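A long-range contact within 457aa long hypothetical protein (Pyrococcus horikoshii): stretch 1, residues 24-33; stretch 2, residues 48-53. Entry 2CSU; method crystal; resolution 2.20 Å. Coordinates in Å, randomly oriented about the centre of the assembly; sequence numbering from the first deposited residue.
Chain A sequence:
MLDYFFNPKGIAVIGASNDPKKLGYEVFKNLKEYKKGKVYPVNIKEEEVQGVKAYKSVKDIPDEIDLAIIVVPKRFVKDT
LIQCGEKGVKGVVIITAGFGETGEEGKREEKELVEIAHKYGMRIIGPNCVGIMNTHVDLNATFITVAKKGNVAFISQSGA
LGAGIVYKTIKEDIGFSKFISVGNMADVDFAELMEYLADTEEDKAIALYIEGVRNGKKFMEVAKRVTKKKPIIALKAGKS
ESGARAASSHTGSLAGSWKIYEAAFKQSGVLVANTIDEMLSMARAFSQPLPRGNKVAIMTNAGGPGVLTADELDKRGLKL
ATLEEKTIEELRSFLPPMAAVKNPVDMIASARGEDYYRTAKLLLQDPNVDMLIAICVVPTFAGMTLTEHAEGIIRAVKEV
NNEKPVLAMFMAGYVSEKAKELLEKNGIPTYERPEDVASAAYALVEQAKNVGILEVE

Stretch 1 24-33: GYEVFKNLKE
Stretch 2 48-53: EVQGVK

A tight two-residue β-hairpin turn docks against one side of a helix, and a single glutamine at its tip does most of the joining. The helix begins earlier in the chain and continues from Gly24 along the stretch, with i to i+4 backbone bonds such as Lys29 N to Tyr25 O at 3.0 Å. The hairpin pairs Val49 with Val52 in both directions, Val49 N to Val52 O at 2.7 Å and Val52 N to Val49 O at 2.9 Å, around a type I' turn. Gln50 (phi/psi 51/38) and Gly51 (85/-2) hold the corners; at Gly51 a CB would jam against the preceding carbonyl, so the backbone itself calls for glycine. Glu48 OE2 steadies the turn by accepting from Gly51 N at 2.7 Å.

Register is set by Lys29 and Gln50, whose CA atoms lie 7.6 Å apart. Gln50 points toward the helix with chi1 m, chi2 t and chi3 58°, an extended arm that brings its amide to the backbone: NE2 donates to Tyr25 O at 3.1 Å and 159°, sharing a carbonyl already used within the helix, while OE1 rests 3.3 Å from Lys29 CA.

Beside this polar arm lies an apolar patch. Phe28, chi1 t and chi2 65°, points toward the hairpin. Its CD2 is 4.0 Å from Val49 CG1 and its CZ 3.8 Å from Val52 CB, the latter at the ring edge; both valines are t and point toward the helix.

Lys32, chi1 m, closes the contact: NZ donates to Gln50 O at 2.6 Å, so Gln50 is held through side chain and backbone alike. Lys29 instead turns its end away, its NZ forming a salt bridge with Glu26 OE1 at 3.1 Å.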

# COMPACT_ATOMS: atom_id res chain seq x y z
N GLY A 24 -0.97 -8.81 30.64
CA GLY A 24 0.26 -8.98 31.39
C GLY A 24 1.09 -10.15 30.90
O GLY A 24 2.30 -10.17 31.05
N TYR A 25 0.42 -11.14 30.31
CA TYR A 25 1.08 -12.33 29.78
C TYR A 25 1.94 -11.96 28.57
O TYR A 25 3.10 -12.34 28.48
CB TYR A 25 0.03 -13.37 29.37
CG TYR A 25 0.57 -14.54 28.57
CD1 TYR A 25 1.08 -15.68 29.20
CD2 TYR A 25 0.64 -14.47 27.18
CE1 TYR A 25 1.63 -16.72 28.46
CE2 TYR A 25 1.20 -15.49 26.43
CZ TYR A 25 1.70 -16.61 27.08
OH TYR A 25 2.27 -17.62 26.33
N GLU A 26 1.36 -11.19 27.64
CA GLU A 26 2.07 -10.77 26.44
C GLU A 26 3.22 -9.81 26.73
O GLU A 26 4.25 -9.83 26.06
CB GLU A 26 1.11 -10.08 25.47
CG GLU A 26 -0.01 -10.94 24.89
CD GLU A 26 0.50 -12.15 24.13
OE1 GLU A 26 1.57 -12.06 23.47
OE2 GLU A 26 -0.19 -13.20 24.17
N VAL A 27 3.04 -8.96 27.73
CA VAL A 27 4.08 -8.00 28.06
C VAL A 27 5.32 -8.72 28.58
O VAL A 27 6.45 -8.43 28.15
CB VAL A 27 3.58 -7.00 29.13
CG1 VAL A 27 4.72 -6.11 29.56
CG2 VAL A 27 2.42 -6.18 28.59
N PHE A 28 5.13 -9.65 29.52
CA PHE A 28 6.32 -10.33 30.01
C PHE A 28 6.94 -11.21 28.92
O PHE A 28 8.15 -11.35 28.80
CB PHE A 28 5.90 -11.19 31.21
CG PHE A 28 7.12 -11.71 31.92
CD1 PHE A 28 7.98 -10.82 32.54
CD2 PHE A 28 7.37 -13.07 31.96
CE1 PHE A 28 9.10 -11.29 33.21
CE2 PHE A 28 8.49 -13.54 32.64
CZ PHE A 28 9.36 -12.66 33.26
N LYS A 29 6.05 -11.84 28.14
CA LYS A 29 6.51 -12.67 27.03
C LYS A 29 7.42 -11.87 26.10
O LYS A 29 8.49 -12.30 25.69
CB LYS A 29 5.29 -13.16 26.26
CG LYS A 29 5.62 -13.46 24.80
CD LYS A 29 4.90 -14.71 24.28
CE LYS A 29 3.72 -14.38 23.36
NZ LYS A 29 2.51 -15.02 23.86
N ASN A 30 6.94 -10.67 25.73
CA ASN A 30 7.72 -9.83 24.84
C ASN A 30 9.03 -9.38 25.51
O ASN A 30 10.05 -9.21 24.86
CB ASN A 30 6.88 -8.60 24.48
CG ASN A 30 5.79 -9.02 23.52
OD1 ASN A 30 6.00 -9.79 22.59
ND2 ASN A 30 4.59 -8.47 23.76
N LEU A 31 9.03 -9.13 26.81
CA LEU A 31 10.24 -8.65 27.46
C LEU A 31 11.27 -9.74 27.71
O LEU A 31 12.37 -9.46 28.21
CB LEU A 31 9.89 -7.95 28.78
CG LEU A 31 9.16 -6.61 28.55
CD1 LEU A 31 8.80 -5.96 29.88
CD2 LEU A 31 10.06 -5.70 27.73
N LYS A 32 10.93 -10.99 27.38
CA LYS A 32 11.91 -12.05 27.56
C LYS A 32 13.06 -11.91 26.57
O LYS A 32 14.12 -12.51 26.70
CB LYS A 32 11.20 -13.38 27.35
CG LYS A 32 10.23 -13.72 28.49
CD LYS A 32 10.71 -14.91 29.32
CE LYS A 32 10.18 -16.24 28.80
NZ LYS A 32 10.28 -17.26 29.84
N GLU A 33 12.80 -11.11 25.52
CA GLU A 33 13.82 -10.88 24.50
C GLU A 33 14.76 -9.73 24.88
O GLU A 33 15.70 -9.40 24.17
CB GLU A 33 13.11 -10.55 23.18
CG GLU A 33 12.35 -11.75 22.62
CD GLU A 33 11.59 -11.33 21.38
OE1 GLU A 33 12.18 -10.68 20.52
OE2 GLU A 33 10.41 -11.64 21.28
N GLU A 48 6.24 -18.22 40.08
CA GLU A 48 6.98 -18.11 38.84
C GLU A 48 6.02 -17.76 37.72
O GLU A 48 4.83 -18.08 37.77
CB GLU A 48 7.71 -19.43 38.57
CG GLU A 48 7.88 -19.84 37.13
CD GLU A 48 6.68 -20.57 36.57
OE1 GLU A 48 6.10 -21.44 37.25
OE2 GLU A 48 6.32 -20.26 35.43
N VAL A 49 6.54 -17.07 36.71
CA VAL A 49 5.74 -16.68 35.58
C VAL A 49 6.51 -17.00 34.33
O VAL A 49 7.64 -16.52 34.14
CB VAL A 49 5.40 -15.17 35.61
CG1 VAL A 49 4.69 -14.76 34.33
CG2 VAL A 49 4.50 -14.87 36.80
N GLN A 50 5.91 -17.81 33.47
CA GLN A 50 6.55 -18.20 32.23
C GLN A 50 7.96 -18.73 32.48
O GLN A 50 8.88 -18.47 31.71
CB GLN A 50 6.54 -17.00 31.26
CG GLN A 50 5.15 -16.76 30.68
CD GLN A 50 5.04 -15.48 29.86
OE1 GLN A 50 5.77 -15.28 28.89
NE2 GLN A 50 4.11 -14.61 30.26
N GLY A 51 8.11 -19.46 33.58
CA GLY A 51 9.39 -20.06 33.92
C GLY A 51 10.36 -19.19 34.68
O GLY A 51 11.45 -19.65 35.03
N VAL A 52 9.98 -17.94 34.95
CA VAL A 52 10.85 -17.03 35.67
C VAL A 52 10.35 -16.74 37.08
O VAL A 52 9.15 -16.53 37.32
CB VAL A 52 11.02 -15.68 34.91
CG1 VAL A 52 11.93 -14.75 35.68
CG2 VAL A 52 11.60 -15.94 33.52
N LYS A 53 11.29 -16.74 38.02
CA LYS A 53 11.02 -16.45 39.44
C LYS A 53 10.27 -15.15 39.52
O LYS A 53 10.72 -14.11 39.04
CB LYS A 53 12.33 -16.35 40.29
CG LYS A 53 12.11 -16.42 41.83
CD LYS A 53 13.00 -15.49 42.71
CE LYS A 53 12.80 -15.67 44.25
NZ LYS A 53 14.07 -16.07 44.90